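Local coordinates for nitronate monooxygenase family protein (PDB 4QIT) that uses flavin mononucleotide and molecular oxygen to oxidise alkyl nitronates, with the toxin propionate 3-nitronate as its presumed physiological substrate, at residues R10-L14 with L15-Q19; Q83-P86 with A87-R90; A162-P165 with E166-A169; S254-A258 with A259-A263. The protein carries 1 engineered substitution. All coordinates share one frame; numbering follows the deposited sequence.

Contact 1. Residues R10-L14 with L15-Q19; sequences RFTRL and LGIQQ
Phe11 and Leu15 meet where helix 8-14 ends and the chain turns into the loop leading to strand 21-23, a local contact at the helix C terminus, on the side of the TIM barrel where its strands begin. Leu15 CD1 lies over one face of the Phe11 ring, offset toward its rim, in a CH-pi contact of 3.7 Å to the ring centroid. The benzyl group reaches it because Phe11 CG stands anti to the backbone N (chi1 -176°), and CZ is the ring atom nearest to CD1, at 3.4 Å. Ile17 CD1 approaches the ring more loosely, 4.4 Å from Phe11 CE2.

Two backbone bonds set this geometry. Leu15 N donates to Phe11 O (3.0 Å, 169°), the last helical step, and Ile17 N returns to Thr12 O at 3.2 Å, spanning five residues as the chain swings away. Gly16, without a side chain, occupies the exposed bend between them. Leu15 and Ile17 also touch Leu44, and Ile17 touches Pro71, both in loops just before strands.

The chemistry is thus apolar closure of a helix C terminus: branched aliphatic groups and an aromatic face shed water together, while Phe11 O and Thr12 O accept amides from the residues that follow the helix, and Leu14 O is met by Arg157 NE.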
# COMPACT_ATOMS: atom_id res chain seq x y z
N ARG A 10 13.93 24.02 -3.03
CA ARG A 10 15.20 23.37 -3.32
C ARG A 10 15.12 22.53 -4.58
O ARG A 10 16.01 22.57 -5.43
CB ARG A 10 15.62 22.49 -2.15
CG ARG A 10 15.93 23.22 -0.86
CD ARG A 10 16.39 22.22 0.17
NE ARG A 10 16.45 22.77 1.52
CZ ARG A 10 16.76 22.04 2.59
NH1 ARG A 10 17.04 20.75 2.45
NH2 ARG A 10 16.79 22.61 3.78
N PHE A 11 14.04 21.76 -4.70
CA PHE A 11 13.93 20.84 -5.82
C PHE A 11 13.69 21.55 -7.14
O PHE A 11 14.28 21.20 -8.16
CB PHE A 11 12.82 19.83 -5.57
CG PHE A 11 12.71 18.78 -6.64
CD1 PHE A 11 13.45 17.62 -6.57
CD2 PHE A 11 11.87 18.97 -7.74
CE1 PHE A 11 13.36 16.65 -7.56
CE2 PHE A 11 11.77 18.01 -8.73
CZ PHE A 11 12.51 16.84 -8.63
N THR A 12 12.77 22.51 -7.13
CA THR A 12 12.48 23.26 -8.33
C THR A 12 13.73 24.00 -8.82
O THR A 12 13.97 24.08 -10.01
CB THR A 12 11.30 24.24 -8.13
OG1 THR A 12 11.04 24.95 -9.33
CG2 THR A 12 11.59 25.23 -7.05
N ARG A 13 14.53 24.52 -7.89
CA ARG A 13 15.77 25.19 -8.27
C ARG A 13 16.77 24.19 -8.85
O ARG A 13 17.48 24.49 -9.81
CB ARG A 13 16.37 25.92 -7.07
CG ARG A 13 17.48 26.92 -7.44
CD ARG A 13 16.90 28.15 -8.13
NE ARG A 13 17.72 29.35 -7.93
CZ ARG A 13 18.53 29.88 -8.84
NH1 ARG A 13 18.65 29.32 -10.04
NH2 ARG A 13 19.21 30.98 -8.56
N LEU A 14 16.82 22.99 -8.27
CA LEU A 14 17.74 21.95 -8.72
C LEU A 14 17.43 21.55 -10.15
O LEU A 14 18.33 21.39 -10.98
CB LEU A 14 17.64 20.73 -7.82
CG LEU A 14 18.51 19.53 -8.21
CD1 LEU A 14 19.97 19.86 -7.96
CD2 LEU A 14 18.08 18.29 -7.42
N LEU A 15 16.15 21.38 -10.45
CA LEU A 15 15.76 21.13 -11.82
C LEU A 15 15.54 22.51 -12.41
O LEU A 15 15.72 23.50 -11.73
CB LEU A 15 14.56 20.20 -11.86
CG LEU A 15 15.26 18.84 -11.67
CD1 LEU A 15 15.20 18.29 -10.23
CD2 LEU A 15 14.93 17.79 -12.72
N GLY A 16 15.22 22.64 -13.68
CA GLY A 16 15.17 24.01 -14.14
C GLY A 16 13.80 24.65 -14.04
O GLY A 16 13.48 25.50 -14.87
N ILE A 17 12.99 24.27 -13.05
CA ILE A 17 11.53 24.38 -13.20
C ILE A 17 10.81 25.24 -12.17
O ILE A 17 11.39 25.61 -11.15
CB ILE A 17 10.88 22.98 -13.24
CG1 ILE A 17 10.98 22.29 -11.87
CG2 ILE A 17 11.53 22.14 -14.33
CD1 ILE A 17 10.62 20.79 -11.88
N GLN A 18 9.54 25.52 -12.42
CA GLN A 18 8.75 26.37 -11.54
C GLN A 18 7.90 25.58 -10.53
O GLN A 18 7.65 26.08 -9.43
CB GLN A 18 7.86 27.31 -12.35
CG GLN A 18 8.63 28.30 -13.21
CD GLN A 18 9.46 29.26 -12.37
OE1 GLN A 18 8.97 29.82 -11.40
NE2 GLN A 18 10.72 29.44 -12.75
N GLN A 19 7.46 24.38 -10.90
CA GLN A 19 6.52 23.62 -10.06
C GLN A 19 7.08 22.25 -9.73
O GLN A 19 7.66 21.61 -10.59
CB GLN A 19 5.17 23.45 -10.76
CG GLN A 19 4.50 24.76 -11.14
CD GLN A 19 4.21 25.64 -9.94
OE1 GLN A 19 4.10 25.15 -8.81
NE2 GLN A 19 4.07 26.94 -10.18

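Contact 2. Residues Q83-P86 with A87-R90; sequences QADP and ARER
An N-terminal helix cap joins Asp85 to Arg88 and Glu89, where the loop after strand 72-77 enters helix 86-101 at the protein surface. Asp85 is the N-cap: its OD1 accepts from Arg88 N at 3.2 Å, the amide arriving from well above the carboxylate plane. The carboxylate reaches that far because Asp85 CG is anti to the backbone N (chi1 -172°), which lays it beside CB of Arg88, with CG and CB 3.4 Å apart.

Glu89 answers in the reverse direction. Its OE2 takes the N-H of Asp85 at 2.8 Å (166°), and its own amide donates to Asp85 O, also at 2.8 Å, so one residue of the loop is gripped from both ends by one residue of the first turn. A water donates to both Gln83 O and Glu89 OE2, extending the link back along the loop. Pro86 suits the first helical position, since it has no N-H to lose there and its ring favours helical phi; its carbonyl already accepts from Arg90 N.

Arg88 bends back at chi3, and its NE lies 3.7 Å from Asp85 OD2. This is a long salt bridge of charge alone, because the oxygen sits well out of the guanidinium plane. Around the site, Glu89 packs on Phe307 of helix 307-320, and Arg88 NH1 makes a weak bond to Leu302 O.

Two acidic groups at the positive end of a helix dipole probably stabilise it electrostatically, and the same field would be expected to favour their ionised forms, though their mutual repulsion would partly offset this.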
# COMPACT_ATOMS: atom_id res chain seq x y z
N GLN A 83 17.59 -12.85 -19.19
CA GLN A 83 18.30 -14.07 -19.55
C GLN A 83 17.41 -14.95 -20.40
O GLN A 83 16.40 -15.48 -19.92
CB GLN A 83 18.78 -14.80 -18.30
CG GLN A 83 19.98 -14.11 -17.65
CD GLN A 83 20.40 -14.74 -16.34
OE1 GLN A 83 20.28 -15.95 -16.14
NE2 GLN A 83 20.91 -13.91 -15.42
N ALA A 84 17.78 -15.11 -21.66
CA ALA A 84 17.02 -15.92 -22.59
C ALA A 84 17.00 -17.36 -22.10
O ALA A 84 18.00 -17.86 -21.57
CB ALA A 84 17.61 -15.84 -23.98
N ASP A 85 15.86 -18.02 -22.28
CA ASP A 85 15.66 -19.41 -21.89
C ASP A 85 14.68 -20.02 -22.88
O ASP A 85 13.48 -20.09 -22.61
CB ASP A 85 15.08 -19.50 -20.46
CG ASP A 85 15.04 -20.92 -19.92
OD1 ASP A 85 14.98 -21.89 -20.72
OD2 ASP A 85 15.05 -21.08 -18.68
N PRO A 86 15.18 -20.45 -24.05
CA PRO A 86 14.31 -20.90 -25.14
C PRO A 86 13.34 -22.01 -24.73
O PRO A 86 12.19 -21.98 -25.16
CB PRO A 86 15.31 -21.40 -26.19
CG PRO A 86 16.53 -20.56 -25.95
CD PRO A 86 16.60 -20.37 -24.46
N ALA A 87 13.79 -22.96 -23.91
CA ALA A 87 12.90 -24.03 -23.48
C ALA A 87 11.75 -23.49 -22.64
O ALA A 87 10.59 -23.87 -22.85
CB ALA A 87 13.68 -25.09 -22.70
N ARG A 88 12.07 -22.63 -21.68
CA ARG A 88 11.05 -22.04 -20.82
C ARG A 88 10.10 -21.14 -21.63
O ARG A 88 8.89 -21.13 -21.40
CB ARG A 88 11.70 -21.25 -19.67
CG ARG A 88 10.71 -20.83 -18.59
CD ARG A 88 11.40 -20.25 -17.36
NE ARG A 88 12.03 -21.28 -16.53
CZ ARG A 88 12.26 -21.15 -15.23
NH1 ARG A 88 11.89 -20.04 -14.59
NH2 ARG A 88 12.83 -22.13 -14.55
N GLU A 89 10.67 -20.40 -22.57
CA GLU A 89 9.86 -19.55 -23.44
C GLU A 89 8.96 -20.39 -24.36
O GLU A 89 7.80 -20.03 -24.60
CB GLU A 89 10.76 -18.61 -24.23
CG GLU A 89 11.47 -17.61 -23.32
CD GLU A 89 12.78 -17.10 -23.87
OE1 GLU A 89 13.03 -17.23 -25.09
OE2 GLU A 89 13.57 -16.56 -23.07
N ARG A 90 9.48 -21.51 -24.84
CA ARG A 90 8.69 -22.40 -25.69
C ARG A 90 7.48 -22.93 -24.91
O ARG A 90 6.37 -22.96 -25.44
CB ARG A 90 9.55 -23.55 -26.20
CG ARG A 90 8.88 -24.47 -27.20
CD ARG A 90 9.91 -25.41 -27.81
NE ARG A 90 9.32 -26.49 -28.59
CZ ARG A 90 10.01 -27.31 -29.37
NH1 ARG A 90 11.32 -27.15 -29.49
NH2 ARG A 90 9.40 -28.27 -30.05
O HOH W 1 13.53 -16.17 -20.31
O HOH W 2 16.67 -23.46 -23.17

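Contact 3. Residues A162-P165 with E166-A169; sequences ATTP and EEAA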
# COMPACT_ATOMS: atom_id res chain seq x y z
N ALA A 162 13.03 4.08 -6.20
CA ALA A 162 13.23 3.06 -5.17
C ALA A 162 11.91 2.75 -4.49
O ALA A 162 11.05 3.64 -4.38
CB ALA A 162 14.25 3.52 -4.14
N THR A 163 11.74 1.51 -4.04
CA THR A 163 10.50 1.10 -3.36
C THR A 163 10.68 0.82 -1.88
O THR A 163 9.70 0.58 -1.18
CB THR A 163 9.84 -0.14 -4.02
OG1 THR A 163 10.65 -1.31 -3.79
CG2 THR A 163 9.60 0.08 -5.51
N THR A 164 11.92 0.85 -1.40
CA THR A 164 12.22 0.55 0.00
C THR A 164 13.39 1.40 0.45
O THR A 164 14.16 1.88 -0.37
CB THR A 164 12.66 -0.93 0.21
OG1 THR A 164 13.92 -1.13 -0.44
CG2 THR A 164 11.62 -1.91 -0.33
N PRO A 165 13.55 1.55 1.77
CA PRO A 165 14.74 2.23 2.31
C PRO A 165 16.05 1.56 1.86
O PRO A 165 17.04 2.26 1.63
CB PRO A 165 14.56 2.07 3.81
CG PRO A 165 13.07 2.10 4.00
CD PRO A 165 12.55 1.30 2.83
N GLU A 166 16.05 0.24 1.72
CA GLU A 166 17.25 -0.46 1.26
C GLU A 166 17.58 -0.08 -0.18
O GLU A 166 18.74 0.16 -0.53
CB GLU A 166 17.10 -1.98 1.41
CG GLU A 166 16.98 -2.49 2.87
CD GLU A 166 15.69 -2.08 3.57
OE1 GLU A 166 14.66 -1.84 2.89
OE2 GLU A 166 15.70 -1.99 4.82
N GLU A 167 16.57 0.01 -1.04
CA GLU A 167 16.80 0.44 -2.41
C GLU A 167 17.22 1.91 -2.45
O GLU A 167 18.06 2.29 -3.26
CB GLU A 167 15.57 0.16 -3.28
CG GLU A 167 15.41 -1.34 -3.57
CD GLU A 167 14.08 -1.69 -4.21
OE1 GLU A 167 13.23 -0.79 -4.38
OE2 GLU A 167 13.87 -2.89 -4.53
N ALA A 168 16.65 2.72 -1.57
CA ALA A 168 17.02 4.13 -1.49
C ALA A 168 18.49 4.30 -1.10
O ALA A 168 19.16 5.21 -1.59
CB ALA A 168 16.12 4.86 -0.51
N ALA A 169 18.99 3.41 -0.24
CA ALA A 169 20.41 3.45 0.14
C ALA A 169 21.31 3.19 -1.07
O ALA A 169 22.39 3.78 -1.20
CB ALA A 169 20.69 2.44 1.24
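Glu167 OE1 receives two hydrogen bonds from a single residue, Thr163: its hydroxyl OG1 donates at 2.7 Å and its backbone N at 2.8 Å. The amide comes in nearly along the carboxylate C-O direction, whereas the hydroxyl stands above the carboxylate plane, 36° out of it. Threonine suits this place because its OG1, set between the backbone N and the carbonyl carbon (chi1 69°), lies close to its own N-H, and both donors converge on one oxygen. Glu167, extended beyond CG, spans the gap; its other oxygen, OE2, accepts from Phe193 N, so this buried carboxylate is held through both oxygens.

Next to this pair, Thr164 is the N-cap of helix 165-173. Its OG1 accepts from Glu167 N at 2.9 Å (164°), and Thr164 O takes the amide of Ala168. Pro165, which has no N-H, opens the helix and passes its carbonyl to Ala169 N at 2.9 Å. Glu166 curls at chi2 to bring OE1 within 3.5 Å of Thr164 CB, but the firm partner of that oxygen is Arg271 of the second subunit, in a salt bridge across the dimer interface.

Below the polar cap, Ala162 CB rests 3.7 Å from Glu167 CB and 4.3 Å from Ala168 CB; the two alanine methyls are small enough to let the helix start close to the strand end.

The contact is a beta-alpha turn at the C-terminal end of barrel strand 157-162, which pairs with strand 178-182, where Thr163 touches the FMN-site residue Gln182; Pro165 and Ala168 lean on Leu211 of neighbouring helix 204-212.

Contact 4. Residues S254-A258 with A259-A263; sequences SSANA and AYREA
Ala256 O is gripped by the guanidinium of Arg261: NE donates to it at 2.9 Å, and NH2 adds a weak bond at 3.1 Å. NE sits above the plane of the carbonyl, and the NE bond is bent, with an N-H...O angle of 134°. The arginine reaches back along the loop because its chain is extended from CG to NE, and this lays one face of the guanidinium over Ala256 CB. Ser254 O lies at the edge of the group, 2.9 Å from NH2, while NH1 is bonded to Cys251 O. A long, multiply donating side chain is well suited to collecting the carbonyls of such a loop.

Helix 258-265 begins here with Asn257 as N-cap. Its OD1, brought over the first turn with CG between the backbone N and the carbonyl carbon (chi1 68°), accepts from Tyr260 N at 3.0 Å, nearly along the amide C=O direction. Asn257 O then takes Arg261 N, the first backbone bond of the helix. Earlier in the loop, Ser254 forms an ST turn, its OG accepting from Ala256 N at 3.2 Å as well as bonding to Val249 O.

The methyl of Ala256 also packs against Tyr260, CB to CD2 3.6 Å. Tyr260 lines the FMN pocket, and its hydroxyl is hydrogen-bonded to Trp331 O, in a residue that touches bound nitroethane.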
# COMPACT_ATOMS: atom_id res chain seq x y z
N SER A 254 -1.46 12.44 -24.49
CA SER A 254 -0.88 11.11 -24.27
C SER A 254 -1.20 10.19 -25.45
O SER A 254 -2.07 10.50 -26.27
CB SER A 254 -1.40 10.49 -22.97
OG SER A 254 -2.57 9.73 -23.22
N SER A 255 -0.50 9.06 -25.53
CA SER A 255 -0.79 8.09 -26.58
C SER A 255 -1.64 6.90 -26.13
O SER A 255 -1.66 5.86 -26.79
CB SER A 255 0.50 7.58 -27.24
OG SER A 255 1.36 7.01 -26.28
N ALA A 256 -2.37 7.05 -25.02
CA ALA A 256 -3.34 6.04 -24.62
C ALA A 256 -4.36 5.90 -25.75
O ALA A 256 -4.81 6.91 -26.31
CB ALA A 256 -4.04 6.44 -23.33
N ASN A 257 -4.73 4.68 -26.09
CA ASN A 257 -5.74 4.52 -27.13
C ASN A 257 -7.16 4.69 -26.57
O ASN A 257 -7.36 4.86 -25.36
CB ASN A 257 -5.55 3.23 -27.95
CG ASN A 257 -5.81 1.95 -27.16
OD1 ASN A 257 -6.37 1.98 -26.06
ND2 ASN A 257 -5.40 0.82 -27.73
N ALA A 258 -8.16 4.65 -27.45
CA ALA A 258 -9.53 4.89 -27.04
C ALA A 258 -10.02 3.88 -26.00
O ALA A 258 -10.74 4.24 -25.06
CB ALA A 258 -10.46 4.88 -28.25
N ALA A 259 -9.62 2.63 -26.15
CA ALA A 259 -10.09 1.61 -25.21
C ALA A 259 -9.51 1.87 -23.82
O ALA A 259 -10.20 1.69 -22.81
CB ALA A 259 -9.73 0.22 -25.71
N TYR A 260 -8.25 2.29 -23.77
CA TYR A 260 -7.59 2.61 -22.50
C TYR A 260 -8.29 3.78 -21.82
O TYR A 260 -8.60 3.73 -20.62
CB TYR A 260 -6.13 2.93 -22.80
CG TYR A 260 -5.13 3.01 -21.65
CD1 TYR A 260 -5.53 2.93 -20.32
CD2 TYR A 260 -3.78 3.18 -21.93
CE1 TYR A 260 -4.58 3.03 -19.30
CE2 TYR A 260 -2.84 3.27 -20.93
CZ TYR A 260 -3.23 3.19 -19.62
OH TYR A 260 -2.25 3.30 -18.64
N ARG A 261 -8.58 4.83 -22.58
CA ARG A 261 -9.29 5.99 -22.03
C ARG A 261 -10.67 5.62 -21.52
O ARG A 261 -11.05 5.99 -20.40
CB ARG A 261 -9.38 7.11 -23.08
CG ARG A 261 -8.02 7.62 -23.52
CD ARG A 261 -8.13 8.48 -24.76
NE ARG A 261 -6.81 8.75 -25.32
CZ ARG A 261 -6.00 9.72 -24.91
NH1 ARG A 261 -6.40 10.56 -23.96
NH2 ARG A 261 -4.81 9.86 -25.47
N GLU A 262 -11.42 4.86 -22.32
CA GLU A 262 -12.75 4.38 -21.91
C GLU A 262 -12.67 3.54 -20.63
O GLU A 262 -13.48 3.70 -19.71
CB GLU A 262 -13.39 3.56 -23.03
CG GLU A 262 -14.60 2.77 -22.62
CD GLU A 262 -15.17 1.94 -23.77
OE1 GLU A 262 -14.42 1.13 -24.36
OE2 GLU A 262 -16.37 2.11 -24.07
N ALA A 263 -11.69 2.63 -20.57
CA ALA A 263 -11.46 1.78 -19.41
C ALA A 263 -11.22 2.61 -18.15
O ALA A 263 -11.81 2.36 -17.09
CB ALA A 263 -10.28 0.86 -19.66

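In the fold
From the N terminus, contact 1 closes the exit of helix 8-14 before the first strand of the barrel. Contact 2 follows, capping helix 86-101 after strand 72-77; it lies on the far side of the chain's centre from contact 1, with about 45 Å between their centres. Contact 3 turns strand 157-162 into helix 165-173 and also meets the second subunit. Contact 4, opposite contact 3 across the chain's centre, starts helix 258-265 beside the flavin. All four are local and run in series, without nesting or crossing. Contacts 1, 3 and 4 belong to the barrel and its connections, while contact 2 starts a helix that packs beside helix 307-320, away from the flavin.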